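Local coordinates for protein putative oxidoreductase (PDB 3C1A) that is probably an NAD(P)-dependent oxidoreductase, with a Rossmann-fold nucleotide-binding domain joined to a GFO/IDH/MocA-type C-terminal domain, at residues 14-19 / 63-68; 38-41 / 47-50; 153-158 / 174-179; 167-172 / 209-214. All coordinates share one frame; numbering follows the deposited sequence. Where two conformers were deposited one is given.

Contact 1 (14-19 / 63-68)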
loop_
_atom_site.group_PDB
_atom_site.type_symbol
_atom_site.label_atom_id
_atom_site.label_comp_id
_atom_site.label_asym_id
_atom_site.label_seq_id
_atom_site.Cartn_x
_atom_site.Cartn_y
_atom_site.Cartn_z
ATOM N N ALA A 14 10.349 0.806 16.210
ATOM C CA ALA A 14 10.350 -0.621 16.465
ATOM C C ALA A 14 9.510 -1.317 15.391
ATOM O O ALA A 14 8.593 -0.720 14.827
ATOM C CB ALA A 14 9.817 -0.922 17.862
ATOM N N LEU A 15 9.849 -2.572 15.103
ATOM C CA LEU A 15 9.172 -3.336 14.071
ATOM C C LEU A 15 8.550 -4.598 14.664
ATOM O O LEU A 15 9.206 -5.360 15.428
ATOM C CB LEU A 15 10.173 -3.687 12.971
ATOM C CG LEU A 15 9.742 -4.620 11.834
ATOM C CD1 LEU A 15 8.569 -4.019 11.086
ATOM C CD2 LEU A 15 10.925 -4.882 10.903
ATOM N N ILE A 16 7.262 -4.784 14.396
ATOM C CA ILE A 16 6.604 -5.977 14.815
ATOM C C ILE A 16 6.331 -6.688 13.488
ATOM O O ILE A 16 5.554 -6.193 12.662
ATOM C CB ILE A 16 5.331 -5.726 15.631
ATOM C CG1 ILE A 16 5.676 -4.958 16.923
ATOM C CG2 ILE A 16 4.657 -7.058 15.904
ATOM C CD1 ILE A 16 4.506 -4.310 17.608
ATOM N N GLY A 17 7.009 -7.814 13.276
ATOM C CA GLY A 17 6.962 -8.537 12.005
ATOM C C GLY A 17 6.606 -9.986 12.191
ATOM O O GLY A 17 7.000 -10.604 13.172
ATOM N N ALA A 18 5.836 -10.537 11.263
ATOM C CA ALA A 18 5.565 -11.972 11.247
ATOM C C ALA A 18 5.363 -12.409 9.809
ATOM O O ALA A 18 4.773 -11.676 9.008
ATOM C CB ALA A 18 4.336 -12.300 12.085
ATOM N N GLY A 19 5.890 -13.587 9.481
ATOM C CA GLY A 19 5.699 -14.189 8.166
ATOM C C GLY A 19 6.549 -13.546 7.092
ATOM O O GLY A 19 7.726 -13.232 7.323
ATOM N N SER A 63 5.910 -6.193 24.489
ATOM C CA SER A 63 7.097 -5.515 25.008
ATOM C C SER A 63 7.578 -4.392 24.104
ATOM O O SER A 63 8.290 -3.471 24.553
ATOM C CB SER A 63 8.224 -6.507 25.242
ATOM O OG SER A 63 7.799 -7.539 26.130
ATOM N N VAL A 64 7.246 -4.464 22.823
ATOM C CA VAL A 64 7.592 -3.363 21.919
ATOM C C VAL A 64 6.743 -2.143 22.224
ATOM O O VAL A 64 7.272 -1.043 22.337
ATOM C CB VAL A 64 7.480 -3.767 20.449
ATOM C CG1 VAL A 64 7.575 -2.531 19.555
ATOM C CG2 VAL A 64 8.590 -4.770 20.137
ATOM N N VAL A 65 5.435 -2.335 22.425
ATOM C CA VAL A 65 4.536 -1.200 22.694
ATOM C C VAL A 65 4.615 -0.662 24.137
ATOM O O VAL A 65 4.205 0.464 24.407
ATOM C CB VAL A 65 3.028 -1.490 22.321
ATOM C CG1 VAL A 65 2.885 -2.176 20.911
ATOM C CG2 VAL A 65 2.316 -2.284 23.371
ATOM N N SER A 66 5.148 -1.457 25.060
ATOM C CA SER A 66 5.363 -0.986 26.435
ATOM C C SER A 66 6.714 -0.324 26.625
ATOM O O SER A 66 7.035 0.085 27.734
ATOM C CB SER A 66 5.254 -2.126 27.438
ATOM O OG SER A 66 3.969 -2.714 27.382
ATOM N N ALA A 67 7.501 -0.237 25.559
ATOM C CA ALA A 67 8.883 0.196 25.621
ATOM C C ALA A 67 8.917 1.701 25.756
ATOM O O ALA A 67 8.277 2.386 24.959
ATOM C CB ALA A 67 9.622 -0.247 24.345
ATOM N N PRO A 68 9.637 2.240 26.774
ATOM C CA PRO A 68 9.571 3.705 26.964
ATOM C C PRO A 68 10.267 4.527 25.897
ATOM O O PRO A 68 9.848 5.642 25.607
ATOM C CB PRO A 68 10.258 3.917 28.324
ATOM C CG PRO A 68 11.062 2.732 28.564
ATOM C CD PRO A 68 10.472 1.590 27.794
#
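V64, on the short helix 62-65, pushes its CG1 methyl between the side chains of A14 and I16, which stand two residues apart on the same face of strand 11-17. The fit is tight at one end. V64 CG1 lies 3.2 Å from A14 CB, closer than usual for two methyl carbons, and the A14 methyl meets the branch roughly end to end. At the other end the packing is relaxed: I16 CD1 approaches V64 CG1 at 4.0 Å, and the two side chains run past one another in opposite senses, so that I16 CG1 also comes within touching distance of V64 CB. I16 has its CG1 arm anti to the carbonyl carbon (chi1 -61°) and then extended, which carries CD1 out to the helix, where it meets V65 CG1 more loosely, at 4.3 Å. L15, between the two, turns to the opposite face and packs on L37 and L40. W61 and V73 also lie against I16, and V64 touches A41 on the next strand, leaving the interface wholly apolar and buried. Beyond I16 the strand runs into G17 and G19, the start of a Gly-x-Gly-x-x-Gly sequence. A central first strand entering such a turn, with one face packed by the connection from the third strand to the fourth, is characteristic of the dinucleotide-binding Rossmann fold.

Contact 2 (38-41 / 47-50)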
loop_
_atom_site.group_PDB
_atom_site.type_symbol
_atom_site.label_atom_id
_atom_site.label_comp_id
_atom_site.label_asym_id
_atom_site.label_seq_id
_atom_site.Cartn_x
_atom_site.Cartn_y
_atom_site.Cartn_z
ATOM N N VAL A 38 15.194 0.289 17.249
ATOM C CA VAL A 38 15.566 0.090 18.640
ATOM C C VAL A 38 14.998 -1.188 19.303
ATOM O O VAL A 38 15.555 -1.664 20.299
ATOM C CB VAL A 38 15.243 1.343 19.484
ATOM C CG1 VAL A 38 15.833 2.571 18.869
ATOM C CG2 VAL A 38 13.719 1.514 19.704
ATOM N N ARG A 39 13.868 -1.709 18.813
ATOM C CA ARG A 39 13.409 -3.049 19.189
ATOM C C ARG A 39 12.867 -3.746 17.960
ATOM O O ARG A 39 12.392 -3.096 17.019
ATOM C CB ARG A 39 12.303 -3.056 20.287
ATOM C CG ARG A 39 12.620 -2.277 21.531
ATOM C CD ARG A 39 11.945 -2.829 22.796
ATOM N NE ARG A 39 12.259 -1.977 23.936
ATOM C CZ ARG A 39 12.185 -2.313 25.225
ATOM N NH1 ARG A 39 11.738 -3.493 25.595
ATOM N NH2 ARG A 39 12.480 -1.401 26.146
ATOM N N LEU A 40 12.907 -5.072 18.001
ATOM C CA LEU A 40 12.366 -5.940 16.944
ATOM C C LEU A 40 11.686 -7.132 17.563
ATOM O O LEU A 40 12.321 -7.867 18.326
ATOM C CB LEU A 40 13.518 -6.439 16.062
ATOM C CG LEU A 40 13.190 -7.447 14.965
ATOM C CD1 LEU A 40 12.242 -6.809 13.926
ATOM C CD2 LEU A 40 14.507 -7.975 14.345
ATOM N N ALA A 41 10.389 -7.275 17.278
ATOM C CA ALA A 41 9.633 -8.471 17.574
ATOM C C ALA A 41 9.314 -9.223 16.275
ATOM O O ALA A 41 8.445 -8.819 15.519
ATOM C CB ALA A 41 8.373 -8.116 18.319
ATOM N N ASN A 47 14.862 -12.436 9.548
ATOM C CA ASN A 47 14.722 -11.067 10.083
ATOM C C ASN A 47 15.569 -10.823 11.332
ATOM O O ASN A 47 16.312 -9.842 11.411
ATOM C CB ASN A 47 13.255 -10.768 10.418
ATOM C CG ASN A 47 12.410 -10.479 9.176
ATOM O OD1 ASN A 47 12.796 -10.806 8.050
ATOM N ND2 ASN A 47 11.244 -9.860 9.384
ATOM N N LEU A 48 15.460 -11.723 12.309
ATOM C CA LEU A 48 16.230 -11.596 13.557
ATOM C C LEU A 48 17.763 -11.544 13.322
ATOM O O LEU A 48 18.494 -10.937 14.104
ATOM C CB LEU A 48 15.855 -12.720 14.538
ATOM C CG LEU A 48 14.391 -12.713 15.002
ATOM C CD1 LEU A 48 14.108 -13.890 15.937
ATOM C CD2 LEU A 48 14.031 -11.379 15.678
ATOM N N ALA A 49 18.224 -12.148 12.230
ATOM C CA ALA A 49 19.630 -12.063 11.823
ATOM C C ALA A 49 20.089 -10.657 11.390
ATOM O O ALA A 49 21.295 -10.389 11.329
ATOM C CB ALA A 49 19.902 -13.063 10.706
ATOM N N LEU A 50 19.154 -9.754 11.114
ATOM C CA LEU A 50 19.501 -8.440 10.556
ATOM C C LEU A 50 19.613 -7.235 11.538
ATOM O O LEU A 50 20.086 -6.154 11.154
ATOM C CB LEU A 50 18.494 -8.120 9.438
ATOM C CG LEU A 50 18.476 -9.163 8.312
ATOM C CD1 LEU A 50 17.212 -9.063 7.446
ATOM C CD2 LEU A 50 19.740 -9.004 7.474
#
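N47 O is approached by two different groups: the backbone N of L50 gives it a hydrogen bond of 2.9 Å, closing a turn of the chain, and the CD2 methyl of L40 reaches it from the strand at 3.9 Å. That polar atom is therefore satisfied within its own turn, while an apolar branch packs against it. The rest of the interface is leucine on leucine. L40 CD2 touches L48 CD2 at 3.7 Å, with L40 CG a little further off, and the two side chains meet at a slant, a single methyl of L48 doing all its touching. L48 does not aim at the strand from its backbone; with CG anti to the carbonyl carbon (chi1 -63°) and the chain then extended, CD2 swings round to L40. Next to L40 in the strand, R39 and A41 serve the other face of the sheet, where R39 forms salt bridges with E58 and E69. Strand 35-42, helix 45-48 and strand 56-58 make up a beta-alpha-beta unit, and I57 of its second strand touches both leucines. I26 of helix 25-31 packs on L40 and N47, while L15 of strand 11-17 lies against L40 within the sheet.

Contact 3 (153-158 / 174-179)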
loop_
_atom_site.group_PDB
_atom_site.type_symbol
_atom_site.label_atom_id
_atom_site.label_comp_id
_atom_site.label_asym_id
_atom_site.label_seq_id
_atom_site.Cartn_x
_atom_site.Cartn_y
_atom_site.Cartn_z
ATOM N N SER A 153 -5.827 -0.433 -14.402
ATOM C CA SER A 153 -4.570 -0.999 -13.899
ATOM C C SER A 153 -4.551 -2.508 -14.050
ATOM O O SER A 153 -5.599 -3.154 -14.181
ATOM C CB SER A 153 -4.339 -0.617 -12.437
ATOM O OG SER A 153 -5.337 -1.192 -11.601
ATOM N N GLU A 154 -3.333 -3.037 -14.046
ATOM C CA GLU A 154 -3.064 -4.464 -14.118
ATOM C C GLU A 154 -1.851 -4.829 -13.251
ATOM O O GLU A 154 -0.728 -4.226 -13.378
ATOM C CB GLU A 154 -2.760 -4.847 -15.568
ATOM C CG GLU A 154 -2.698 -6.324 -15.802
ATOM C CD GLU A 154 -2.470 -6.621 -17.266
ATOM O OE1 GLU A 154 -1.371 -6.350 -17.768
ATOM O OE2 GLU A 154 -3.418 -7.082 -17.916
ATOM N N ALA A 155 -2.068 -5.839 -12.406
ATOM C CA ALA A 155 -1.039 -6.430 -11.534
ATOM C C ALA A 155 -1.021 -7.925 -11.789
ATOM O O ALA A 155 -2.034 -8.598 -11.653
ATOM C CB ALA A 155 -1.341 -6.181 -10.072
ATOM N N GLY A 156 0.137 -8.459 -12.152
ATOM C CA GLY A 156 0.199 -9.872 -12.454
ATOM C C GLY A 156 1.425 -10.531 -11.891
ATOM O O GLY A 156 2.422 -9.876 -11.646
ATOM N N ASN A 157 1.337 -11.848 -11.692
ATOM C CA ASN A 157 2.487 -12.667 -11.353
ATOM C C ASN A 157 2.094 -14.129 -11.405
ATOM O O ASN A 157 0.918 -14.463 -11.479
ATOM C CB ASN A 157 2.982 -12.344 -9.934
ATOM C CG ASN A 157 4.492 -12.522 -9.770
ATOM O OD1 ASN A 157 5.148 -13.191 -10.551
ATOM N ND2 ASN A 157 5.036 -11.904 -8.747
ATOM N N HIS A 158 3.077 -15.016 -11.304
ATOM C CA HIS A 158 2.772 -16.433 -11.105
ATOM C C HIS A 158 2.680 -16.803 -9.635
ATOM O O HIS A 158 3.697 -17.067 -9.007
ATOM C CB HIS A 158 3.812 -17.271 -11.834
ATOM C CG HIS A 158 3.622 -17.257 -13.310
ATOM N ND1 HIS A 158 2.532 -17.848 -13.918
ATOM C CD2 HIS A 158 4.350 -16.691 -14.294
ATOM C CE1 HIS A 158 2.608 -17.649 -15.223
ATOM N NE2 HIS A 158 3.714 -16.966 -15.480
ATOM N N ALA A 174 -5.765 -4.004 -2.424
ATOM C CA ALA A 174 -5.559 -2.839 -1.572
ATOM C C ALA A 174 -4.485 -1.931 -2.207
ATOM O O ALA A 174 -4.548 -0.710 -2.145
ATOM C CB ALA A 174 -5.174 -3.270 -0.106
ATOM N N HIS A 175 -3.542 -2.529 -2.884
ATOM C CA HIS A 175 -2.459 -1.733 -3.497
ATOM C C HIS A 175 -3.038 -0.799 -4.615
ATOM O O HIS A 175 -2.757 0.412 -4.671
ATOM C CB HIS A 175 -1.416 -2.681 -4.023
ATOM C CG HIS A 175 -0.249 -2.000 -4.640
ATOM N ND1 HIS A 175 0.596 -1.186 -3.923
ATOM C CD2 HIS A 175 0.205 -1.992 -5.919
ATOM C CE1 HIS A 175 1.535 -0.712 -4.734
ATOM N NE2 HIS A 175 1.313 -1.177 -5.954
ATOM N N ASP A 176 -3.915 -1.352 -5.450
ATOM C CA ASP A 176 -4.503 -0.594 -6.564
ATOM C C ASP A 176 -5.762 0.189 -6.158
ATOM O O ASP A 176 -6.017 1.230 -6.716
ATOM C CB ASP A 176 -4.737 -1.522 -7.770
ATOM C CG ASP A 176 -3.443 -2.192 -8.245
ATOM O OD1 ASP A 176 -2.378 -1.543 -8.187
ATOM O OD2 ASP A 176 -3.464 -3.372 -8.635
ATOM N N VAL A 177 -6.550 -0.289 -5.210
ATOM C CA VAL A 177 -7.677 0.500 -4.758
ATOM C C VAL A 177 -7.226 1.839 -4.115
ATOM O O VAL A 177 -7.806 2.915 -4.411
ATOM C CB VAL A 177 -8.626 -0.310 -3.843
ATOM C CG1 VAL A 177 -9.653 0.600 -3.273
ATOM C CG2 VAL A 177 -9.207 -1.460 -4.628
ATOM N N SER A 178 -6.128 1.797 -3.340
ATOM C CA SER A 178 -5.541 3.000 -2.734
ATOM C C SER A 178 -5.186 4.046 -3.789
ATOM O O SER A 178 -5.394 5.250 -3.587
ATOM C CB SER A 178 -4.293 2.656 -1.891
ATOM O OG SER A 178 -3.281 2.024 -2.642
HETATM N N MSE A 179 -4.653 3.574 -4.907
HETATM C CA MSE A 179 -4.230 4.440 -6.000
HETATM C C MSE A 179 -5.454 5.112 -6.651
HETATM O O MSE A 179 -5.484 6.340 -6.823
HETATM C CB MSE A 179 -3.409 3.622 -6.994
HETATM C CG MSE A 179 -2.928 4.376 -8.195
HETATM SE SE MSE A 179 -4.220 4.401 -9.656
HETATM C CE MSE A 179 -4.084 2.592 -10.185
HETATM O O HOH W 1 -4.151 -4.016 -11.027
#
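Polar linkage between S153 and D176 runs through one water. In the S153 conformer described, OG donates to it at 3.1 Å, and the water in turn donates to D176 OD2 at 2.6 Å, so a single molecule spans the gap between strand 148-158 and helix 168-184. The other carboxylate oxygen, D176 OD1, is hydrogen-bonded to a tetraethylene glycol, probably from the crystallisation liquor. On the helix itself S178 OG donates to H175 O at 2.6 Å, from well above the carbonyl plane, turning its hydroxyl back onto the preceding turn.

The remaining touches are van der Waals. A155 CB lies 3.8 Å from D176 OD2, and S153 OG sits beside D176 CB at 3.9 Å. M179, a selenomethionine, folds back at chi2 and chi3 and brings CE to S153 CB, though both residues have a second conformer and this contact is accordingly less certain. I222 and L224 of strand 218-225 also pack on D176.

Segments 153-158 and 174-179 run nearly antiparallel, at 164°, and their axes come within 9.8 Å. A long helix laid along the face of a mixed sheet in this way is the pattern of the GFO/IDH/MocA C-terminal domain, and the bound glycol may mark a pocket beside it.

Contact 4 (167-172 / 209-214)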
loop_
_atom_site.group_PDB
_atom_site.type_symbol
_atom_site.label_atom_id
_atom_site.label_comp_id
_atom_site.label_asym_id
_atom_site.label_seq_id
_atom_site.Cartn_x
_atom_site.Cartn_y
_atom_site.Cartn_z
ATOM N N PRO A 167 -6.489 -13.503 0.537
ATOM C CA PRO A 167 -6.992 -13.474 -0.831
ATOM C C PRO A 167 -6.396 -12.368 -1.648
ATOM O O PRO A 167 -6.289 -11.234 -1.148
ATOM C CB PRO A 167 -8.501 -13.216 -0.642
ATOM C CG PRO A 167 -8.772 -13.676 0.687
ATOM C CD PRO A 167 -7.596 -13.343 1.491
HETATM N N MSE A 168 -6.000 -12.716 -2.882
HETATM C CA MSE A 168 -5.454 -11.776 -3.879
HETATM C C MSE A 168 -6.254 -10.462 -3.932
HETATM O O MSE A 168 -5.670 -9.402 -3.993
HETATM C CB MSE A 168 -5.461 -12.456 -5.264
HETATM C CG MSE A 168 -5.096 -11.563 -6.384
HETATM SE SE MSE A 168 -4.960 -12.490 -8.043
HETATM C CE MSE A 168 -6.915 -12.921 -8.238
ATOM N N LEU A 169 -7.584 -10.530 -3.892
ATOM C CA LEU A 169 -8.436 -9.315 -3.983
ATOM C C LEU A 169 -7.985 -8.311 -2.907
ATOM O O LEU A 169 -7.809 -7.125 -3.175
ATOM C CB LEU A 169 -9.929 -9.672 -3.805
ATOM C CG LEU A 169 -11.013 -8.620 -4.106
ATOM C CD1 LEU A 169 -12.168 -9.229 -4.961
ATOM C CD2 LEU A 169 -11.547 -7.961 -2.841
ATOM N N TRP A 170 -7.760 -8.806 -1.697
ATOM C CA TRP A 170 -7.407 -7.945 -0.570
ATOM C C TRP A 170 -5.971 -7.539 -0.651
ATOM O O TRP A 170 -5.666 -6.356 -0.580
ATOM C CB TRP A 170 -7.659 -8.649 0.750
ATOM C CG TRP A 170 -9.122 -8.656 1.057
ATOM C CD1 TRP A 170 -10.060 -9.499 0.557
ATOM C CD2 TRP A 170 -9.812 -7.711 1.870
ATOM N NE1 TRP A 170 -11.300 -9.165 1.038
ATOM C CE2 TRP A 170 -11.181 -8.064 1.847
ATOM C CE3 TRP A 170 -9.410 -6.610 2.623
ATOM C CZ2 TRP A 170 -12.141 -7.360 2.561
ATOM C CZ3 TRP A 170 -10.370 -5.903 3.321
ATOM C CH2 TRP A 170 -11.711 -6.285 3.292
ATOM N N ASP A 171 -5.107 -8.527 -0.769
ATOM C CA ASP A 171 -3.663 -8.323 -0.737
ATOM C C ASP A 171 -3.196 -7.451 -1.910
ATOM O O ASP A 171 -2.662 -6.371 -1.694
ATOM C CB ASP A 171 -2.987 -9.694 -0.693
ATOM C CG ASP A 171 -1.479 -9.643 -0.573
ATOM O OD1 ASP A 171 -0.874 -8.587 -0.266
ATOM O OD2 ASP A 171 -0.884 -10.719 -0.787
ATOM N N TRP A 172 -3.410 -7.898 -3.144
ATOM C CA TRP A 172 -3.042 -7.084 -4.304
ATOM C C TRP A 172 -4.019 -5.949 -4.511
ATOM O O TRP A 172 -3.632 -4.881 -4.881
ATOM C CB TRP A 172 -2.998 -7.922 -5.586
ATOM C CG TRP A 172 -2.051 -9.089 -5.577
ATOM C CD1 TRP A 172 -1.451 -9.683 -4.487
ATOM C CD2 TRP A 172 -1.627 -9.847 -6.722
ATOM N NE1 TRP A 172 -0.665 -10.743 -4.902
ATOM C CE2 TRP A 172 -0.760 -10.866 -6.261
ATOM C CE3 TRP A 172 -1.870 -9.746 -8.088
ATOM C CZ2 TRP A 172 -0.154 -11.771 -7.125
ATOM C CZ3 TRP A 172 -1.282 -10.653 -8.929
ATOM C CH2 TRP A 172 -0.456 -11.664 -8.448
ATOM N N VAL A 209 -9.292 -11.619 -11.859
ATOM C CA VAL A 209 -10.452 -10.838 -11.462
ATOM C C VAL A 209 -10.250 -9.401 -11.924
ATOM O O VAL A 209 -9.119 -8.911 -12.015
ATOM C CB VAL A 209 -10.729 -10.894 -9.958
ATOM C CG1 VAL A 209 -9.554 -10.300 -9.174
ATOM C CG2 VAL A 209 -12.038 -10.176 -9.603
ATOM N N THR A 210 -11.347 -8.782 -12.343
ATOM C CA THR A 210 -11.372 -7.349 -12.576
ATOM C C THR A 210 -12.355 -6.669 -11.622
ATOM O O THR A 210 -13.532 -7.060 -11.558
ATOM C CB THR A 210 -11.661 -6.995 -14.042
ATOM O OG1 THR A 210 -10.502 -7.354 -14.824
ATOM C CG2 THR A 210 -11.891 -5.465 -14.164
ATOM N N LEU A 211 -11.856 -5.675 -10.880
ATOM C CA LEU A 211 -12.679 -4.801 -10.045
ATOM C C LEU A 211 -13.093 -3.570 -10.833
ATOM O O LEU A 211 -12.253 -2.914 -11.424
ATOM C CB LEU A 211 -11.951 -4.356 -8.768
ATOM C CG LEU A 211 -11.322 -5.455 -7.916
ATOM C CD1 LEU A 211 -10.858 -4.853 -6.628
ATOM C CD2 LEU A 211 -12.286 -6.614 -7.674
ATOM N N THR A 212 -14.390 -3.276 -10.840
ATOM C CA THR A 212 -14.895 -2.041 -11.444
ATOM C C THR A 212 -15.443 -1.121 -10.372
ATOM O O THR A 212 -16.338 -1.504 -9.621
ATOM C CB THR A 212 -15.994 -2.285 -12.501
ATOM O OG1 THR A 212 -15.581 -3.313 -13.405
ATOM C CG2 THR A 212 -16.250 -0.988 -13.304
ATOM N N LEU A 213 -14.895 0.091 -10.338
ATOM C CA LEU A 213 -15.263 1.154 -9.399
ATOM C C LEU A 213 -15.765 2.314 -10.228
ATOM O O LEU A 213 -15.032 2.814 -11.077
ATOM C CB LEU A 213 -14.031 1.617 -8.602
ATOM C CG LEU A 213 -13.474 0.729 -7.467
ATOM C CD1 LEU A 213 -13.206 -0.683 -7.922
ATOM C CD2 LEU A 213 -12.208 1.343 -6.849
ATOM N N ALA A 214 -17.024 2.713 -10.022
ATOM C CA ALA A 214 -17.632 3.805 -10.793
ATOM C C ALA A 214 -17.650 5.119 -10.024
ATOM O O ALA A 214 -18.017 5.188 -8.841
ATOM C CB ALA A 214 -19.068 3.416 -11.257
#
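M168, a selenomethionine whose far end touches V209 of strand 204-215, lays its CG on one face of the W172 indole, 3.8 Å above the ring plane and offset toward the rim. At the edge of that ring, in its plane, is D171 CG, while the D171 carboxylate forms a salt bridge with R20. The indole of W170, by contrast, turns to helix 301-314, packing on V308 and L311. From the W172 face the M168 chain continues extended (chi1 173°, chi2 175°) and bends only at its last torsion, which brings CE to V209 CG1 at 3.8 Å. The two side chains lie alongside, pointing opposite ways. This is the first turn of helix 168-184, with P167 as N-cap residue and P167 O taking a 3.0 Å hydrogen bond from D171 N, set against an antiparallel part of the large mixed sheet of the GFO/IDH/MocA C-terminal domain. One residue along the helix, L169 starts off to one side, but its CD1 comes round to L211 CD2, also at 3.8 Å, and the two leucines are inclined to each other. V209 and L211 share the helix-facing side of the strand; T210 and T212 face the other way. W195 of strand 190-201 packs on both M168 and V209, and L311 and C314 of helix 301-314 back L169.

In the fold
From the N terminus, strand 11-17 waits for helix 62-65 before contact 1 closes its loop. Contact 2 opens and closes within that span, and the two meet where strands 11-17 and 35-42 pair, G17 N probably bonding to A41 O. They serve opposite faces of the parallel Rossmann sheet. Contacts 3 and 4 come only after contact 1 has closed, their centres 29 to 33 Å from those of the first pair, in the C-terminal domain, and cross each other: strand 153-158 packs against a later part of helix 168-184, whose first turn then awaits strand 204-215. One helix thus ties two strands of the mixed sheet, and W172 CZ3 packs 3.5 Å from A155 O, where the two contacts meet.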